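Local atomic coordinates of DNA-3-methyladenine glycosidase II, putative (Deinococcus radiodurans, PDB entry 2YG9), a protein that belongs to the HhH-GPD superfamily of base excision DNA repair proteins and probably takes part in DNA repair. Residues A[20-28]-A[165-173]. Sequence-based numbering, arbitrary orientation.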
ATOM      1  N   PRO A  20      -5.596 -18.272   1.009  1.00 33.10           N
ATOM      2  CA  PRO A  20      -6.469 -17.931  -0.111  1.00 32.26           C
ATOM      3  C   PRO A  20      -5.722 -17.673  -1.428  1.00 31.70           C
ATOM      4  O   PRO A  20      -4.636 -17.094  -1.414  1.00 31.27           O
ATOM      5  CB  PRO A  20      -7.188 -16.649   0.369  1.00 32.75           C
ATOM      6  CG  PRO A  20      -7.025 -16.599   1.844  1.00 32.50           C
ATOM      7  CD  PRO A  20      -5.714 -17.301   2.118  1.00 33.13           C
ATOM      8  N   ALA A  21      -6.323 -18.103  -2.547  1.00 30.58           N
ATOM      9  CA  ALA A  21      -5.774 -17.854  -3.884  1.00 29.37           C
ATOM     10  C   ALA A  21      -5.702 -16.356  -4.139  1.00 28.55           C
ATOM     11  O   ALA A  21      -6.590 -15.603  -3.717  1.00 29.00           O
ATOM     12  CB  ALA A  21      -6.618 -18.516  -4.957  1.00 29.59           C
ATOM     13  N   VAL A  22      -4.646 -15.945  -4.840  1.00 26.94           N
ATOM     14  CA  VAL A  22      -4.428 -14.551  -5.155  1.00 25.17           C
ATOM     15  C   VAL A  22      -5.622 -14.059  -5.984  1.00 23.80           C
ATOM     16  O   VAL A  22      -5.999 -14.681  -6.985  1.00 22.89           O
ATOM     17  CB  VAL A  22      -3.114 -14.363  -5.948  1.00 25.33           C
ATOM     18  CG1 VAL A  22      -2.766 -12.897  -6.073  1.00 25.66           C
ATOM     19  CG2 VAL A  22      -1.990 -15.110  -5.278  1.00 26.72           C
ATOM     20  N   LEU A  23      -6.196 -12.935  -5.572  1.00 21.93           N
ATOM     21  CA  LEU A  23      -7.254 -12.282  -6.338  1.00 20.50           C
ATOM     22  C   LEU A  23      -6.644 -11.260  -7.293  1.00 19.56           C
ATOM     23  O   LEU A  23      -5.774 -10.446  -6.877  1.00 19.64           O
ATOM     24  CB  LEU A  23      -8.259 -11.624  -5.385  1.00 20.15           C
ATOM     25  CG  LEU A  23      -9.022 -12.564  -4.437  1.00 19.90           C
ATOM     26  CD1 LEU A  23      -9.617 -11.830  -3.239  1.00 18.33           C
ATOM     27  CD2 LEU A  23     -10.113 -13.322  -5.182  1.00 21.79           C
ATOM     28  N   PRO A  24      -7.070 -11.282  -8.583  1.00 17.57           N
ATOM     29  CA  PRO A  24      -6.506 -10.324  -9.513  1.00 16.91           C
ATOM     30  C   PRO A  24      -6.940  -8.872  -9.242  1.00 15.58           C
ATOM     31  O   PRO A  24      -8.020  -8.633  -8.705  1.00 14.48           O
ATOM     32  CB  PRO A  24      -7.033 -10.796 -10.869  1.00 17.03           C
ATOM     33  CG  PRO A  24      -8.284 -11.493 -10.567  1.00 16.98           C
ATOM     34  CD  PRO A  24      -8.027 -12.175  -9.248  1.00 18.44           C
ATOM     35  N   PRO A  25      -6.106  -7.906  -9.633  1.00 14.73           N
ATOM     36  CA  PRO A  25      -6.537  -6.508  -9.552  1.00 14.76           C
ATOM     37  C   PRO A  25      -7.823  -6.270 -10.322  1.00 14.59           C
ATOM     38  O   PRO A  25      -8.053  -6.877 -11.405  1.00 13.75           O
ATOM     39  CB  PRO A  25      -5.398  -5.742 -10.235  1.00 15.16           C
ATOM     40  CG  PRO A  25      -4.199  -6.665 -10.114  1.00 15.13           C
ATOM     41  CD  PRO A  25      -4.739  -8.043 -10.172  1.00 15.20           C
ATOM     42  N   LEU A  26      -8.661  -5.408  -9.771  1.00 13.58           N
ATOM     43  CA  LEU A  26      -9.857  -4.985 -10.455  1.00 13.88           C
ATOM     44  C   LEU A  26      -9.452  -4.202 -11.705  1.00 13.69           C
ATOM     45  O   LEU A  26      -8.457  -3.461 -11.706  1.00 12.19           O
ATOM     46  CB  LEU A  26     -10.764  -4.117  -9.545  1.00 12.98           C
ATOM     47  CG  LEU A  26     -11.133  -4.639  -8.165  1.00 12.58           C
ATOM     48  CD1 LEU A  26     -12.127  -3.670  -7.423  1.00 11.37           C
ATOM     49  CD2 LEU A  26     -11.723  -6.023  -8.250  1.00 12.78           C
ATOM     50  N   THR A  27     -10.246  -4.352 -12.757  1.00 13.90           N
ATOM     51  CA  THR A  27     -10.034  -3.600 -13.972  1.00 14.69           C
ATOM     52  C   THR A  27     -11.099  -2.497 -14.115  1.00 14.88           C
ATOM     53  O   THR A  27     -10.933  -1.561 -14.883  1.00 13.87           O
ATOM     54  CB  THR A  27      -9.994  -4.538 -15.227  1.00 15.68           C
ATOM     55  OG1 THR A  27     -11.214  -5.269 -15.303  1.00 17.15           O
ATOM     56  CG2 THR A  27      -8.853  -5.537 -15.118  1.00 15.42           C
ATOM     57  N   ASP A  28     -12.176  -2.651 -13.349  1.00 14.52           N
ATOM     58  CA  ASP A  28     -13.206  -1.629 -13.198  0.50 14.21           C
ATOM     59  C   ASP A  28     -13.841  -1.857 -11.819  1.00 13.60           C
ATOM     60  O   ASP A  28     -13.736  -2.942 -11.261  1.00 14.44           O
ATOM     61  CB  ASP A  28     -14.256  -1.729 -14.318  0.50 14.71           C
ATOM     62  CG  ASP A  28     -15.213  -2.891 -14.125  0.50 14.79           C
ATOM     63  OD1 ASP A  28     -16.220  -2.725 -13.401  0.50 15.44           O
ATOM     64  OD2 ASP A  28     -14.970  -3.965 -14.713  0.50 15.47           O
ATOM     65  N   PHE A 165      -1.704  -0.549  -2.856  1.00  6.29           N
ATOM     66  CA  PHE A 165      -1.407   0.510  -3.767  1.00  7.57           C
ATOM     67  C   PHE A 165      -0.420   0.155  -4.874  1.00  9.15           C
ATOM     68  O   PHE A 165      -0.590   0.665  -5.980  1.00 11.08           O
ATOM     69  CB  PHE A 165      -0.948   1.769  -3.057  1.00  7.95           C
ATOM     70  CG  PHE A 165      -2.015   2.435  -2.270  1.00  6.94           C
ATOM     71  CD1 PHE A 165      -2.995   3.197  -2.906  1.00  9.09           C
ATOM     72  CD2 PHE A 165      -2.066   2.300  -0.903  1.00  7.87           C
ATOM     73  CE1 PHE A 165      -3.986   3.842  -2.162  1.00  9.61           C
ATOM     74  CE2 PHE A 165      -3.045   2.946  -0.168  1.00  6.87           C
ATOM     75  CZ  PHE A 165      -4.009   3.690  -0.799  1.00  8.62           C
ATOM     76  N   ALA A 166       0.592  -0.664  -4.621  1.00  9.15           N
ATOM     77  CA  ALA A 166       1.585  -0.962  -5.699  1.00  9.46           C
ATOM     78  C   ALA A 166       1.125  -2.141  -6.543  1.00  9.82           C
ATOM     79  O   ALA A 166       1.075  -2.078  -7.791  1.00 12.03           O
ATOM     80  CB  ALA A 166       2.996  -1.227  -5.130  1.00  9.53           C
ATOM     81  N   LEU A 167       0.744  -3.209  -5.870  1.00  9.52           N
ATOM     82  CA  LEU A 167       0.383  -4.436  -6.539  1.00  9.45           C
ATOM     83  C   LEU A 167      -1.101  -4.426  -6.931  1.00  9.37           C
ATOM     84  O   LEU A 167      -1.528  -5.312  -7.661  1.00  8.37           O
ATOM     85  CB  LEU A 167       0.716  -5.651  -5.662  1.00  9.90           C
ATOM     86  CG  LEU A 167       2.168  -5.753  -5.168  1.00  9.59           C
ATOM     87  CD1 LEU A 167       2.467  -7.088  -4.520  1.00  4.38           C
ATOM     88  CD2 LEU A 167       3.170  -5.396  -6.284  1.00  6.14           C
ATOM     89  N   ALA A 168      -1.852  -3.411  -6.480  1.00  8.71           N
ATOM     90  CA  ALA A 168      -3.323  -3.312  -6.746  1.00  8.91           C
ATOM     91  C   ALA A 168      -4.125  -4.560  -6.382  1.00  8.82           C
ATOM     92  O   ALA A 168      -5.133  -4.919  -7.019  1.00  8.54           O
ATOM     93  CB  ALA A 168      -3.577  -2.892  -8.201  1.00  8.31           C
ATOM     94  N   ARG A 169      -3.730  -5.205  -5.298  1.00  8.76           N
ATOM     95  CA  ARG A 169      -4.511  -6.318  -4.816  1.00  7.94           C
ATOM     96  C   ARG A 169      -5.835  -5.831  -4.254  1.00  7.48           C
ATOM     97  O   ARG A 169      -5.866  -4.796  -3.602  1.00  6.50           O
ATOM     98  CB  ARG A 169      -3.742  -7.087  -3.801  1.00  8.33           C
ATOM     99  CG  ARG A 169      -2.456  -7.557  -4.352  1.00  9.59           C
ATOM    100  CD  ARG A 169      -2.209  -8.906  -3.985  1.00 12.45           C
ATOM    101  NE  ARG A 169      -1.022  -9.472  -4.652  1.00 14.16           N
ATOM    102  CZ  ARG A 169      -0.470 -10.631  -4.285  1.00 14.07           C
ATOM    103  NH1 ARG A 169      -0.947 -11.281  -3.229  1.00 11.30           N
ATOM    104  NH2 ARG A 169       0.586 -11.106  -4.929  1.00 13.27           N
ATOM    105  N   PRO A 170      -6.936  -6.546  -4.562  1.00  7.12           N
ATOM    106  CA  PRO A 170      -8.295  -6.066  -4.257  1.00  7.09           C
ATOM    107  C   PRO A 170      -8.883  -6.318  -2.864  1.00  6.95           C
ATOM    108  O   PRO A 170      -9.961  -5.781  -2.549  1.00  8.18           O
ATOM    109  CB  PRO A 170      -9.123  -6.824  -5.269  1.00  6.53           C
ATOM    110  CG  PRO A 170      -8.466  -8.160  -5.298  1.00  7.65           C
ATOM    111  CD  PRO A 170      -6.991  -7.839  -5.282  1.00  7.25           C
ATOM    112  N   ASP A 171      -8.235  -7.100  -2.009  1.00  7.26           N
ATOM    113  CA  ASP A 171      -8.905  -7.566  -0.832  1.00  7.39           C
ATOM    114  C   ASP A 171      -8.083  -7.375   0.458  1.00  7.77           C
ATOM    115  O   ASP A 171      -7.920  -8.301   1.271  1.00  7.32           O
ATOM    116  CB  ASP A 171      -9.344  -9.030  -1.010  1.00  8.17           C
ATOM    117  CG  ASP A 171     -10.356  -9.436   0.017  1.00  9.00           C
ATOM    118  OD1 ASP A 171     -11.109  -8.561   0.516  1.00  6.96           O
ATOM    119  OD2 ASP A 171     -10.399 -10.616   0.365  1.00 11.45           O
ATOM    120  N   VAL A 172      -7.588  -6.153   0.633  1.00  7.17           N
ATOM    121  CA  VAL A 172      -6.705  -5.816   1.735  1.00  6.64           C
ATOM    122  C   VAL A 172      -7.346  -4.798   2.680  1.00  7.18           C
ATOM    123  O   VAL A 172      -7.590  -3.670   2.281  1.00  8.21           O
ATOM    124  CB  VAL A 172      -5.398  -5.187   1.239  1.00  5.98           C
ATOM    125  CG1 VAL A 172      -4.452  -4.887   2.476  1.00  3.60           C
ATOM    126  CG2 VAL A 172      -4.672  -6.096   0.175  1.00  3.92           C
ATOM    127  N   PHE A 173      -7.608  -5.199   3.915  1.00  6.35           N
ATOM    128  CA  PHE A 173      -7.953  -4.267   4.964  1.00  6.44           C
ATOM    129  C   PHE A 173      -6.828  -4.314   5.973  1.00  6.56           C
ATOM    130  O   PHE A 173      -6.631  -5.329   6.615  1.00  7.22           O
ATOM    131  CB  PHE A 173      -9.272  -4.615   5.648  1.00  6.79           C
ATOM    132  CG  PHE A 173      -9.660  -3.634   6.735  1.00  7.79           C
ATOM    133  CD1 PHE A 173     -10.282  -2.438   6.420  1.00  7.68           C
ATOM    134  CD2 PHE A 173      -9.349  -3.876   8.052  1.00  8.54           C
ATOM    135  CE1 PHE A 173     -10.585  -1.505   7.409  1.00  6.43           C
ATOM    136  CE2 PHE A 173      -9.695  -2.987   9.036  1.00  6.43           C
ATOM    137  CZ  PHE A 173     -10.289  -1.785   8.706  1.00  5.73           C
TER
HETATM  138  O   HOH W   1      -7.508  -3.969  -7.358  1.00 11.34           O
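Pro25 and Arg169 bring the two backbones to 5.2 Å between their CA atoms, where the extended run 22-26 and the turn 167-171 head in directions 94° apart, nearly perpendicular. The crossing illustrates how a proline-rich segment, poor in N-H donors, can be held mainly by carbon contacts and a bridging water. Ala168, with positive phi (52°), is the first residue to leave helical geometry, and its carbonyl oxygen is approached by Pro25 CA at 3.3 Å in a bent CA-H...O contact. The same oxygen accepts a hydrogen bond from a water, which in turn accepts one from Leu26 N at 3.0 Å, so the backbone amide after the two prolines is tied indirectly to the turn. The Pro170 ring forms the centre of the packing. Its CG presses tightly against Leu23 CB at 3.5 Å, while its CB meets the CD2 branch of Leu26 at 4.0 Å. Leu23 reaches further with CD1, which rests on Asp171 CB at 3.6 Å. At the other end, chi1 of Val22 at -170° sets CG1 opposite the backbone N, and that methyl, not CG2, lies over the centre of the Arg169 guanidinium, 3.7 Å above its plane. This methyl covers one face, while NH1 of Arg169 forms a salt bridge with Asp141 and a hydrogen bond to Gln139 O, which should limit rotation of the group. Asp171 is likewise engaged beyond the crossing, with OD1 paired to Arg204. In this all-helical fold, the N-terminal segment thus runs toward helix 30-36 across the exit of helix 156-166, whose continuing chain is bonded at Arg169 O and Val172 N to Ser205 of helix 204-219.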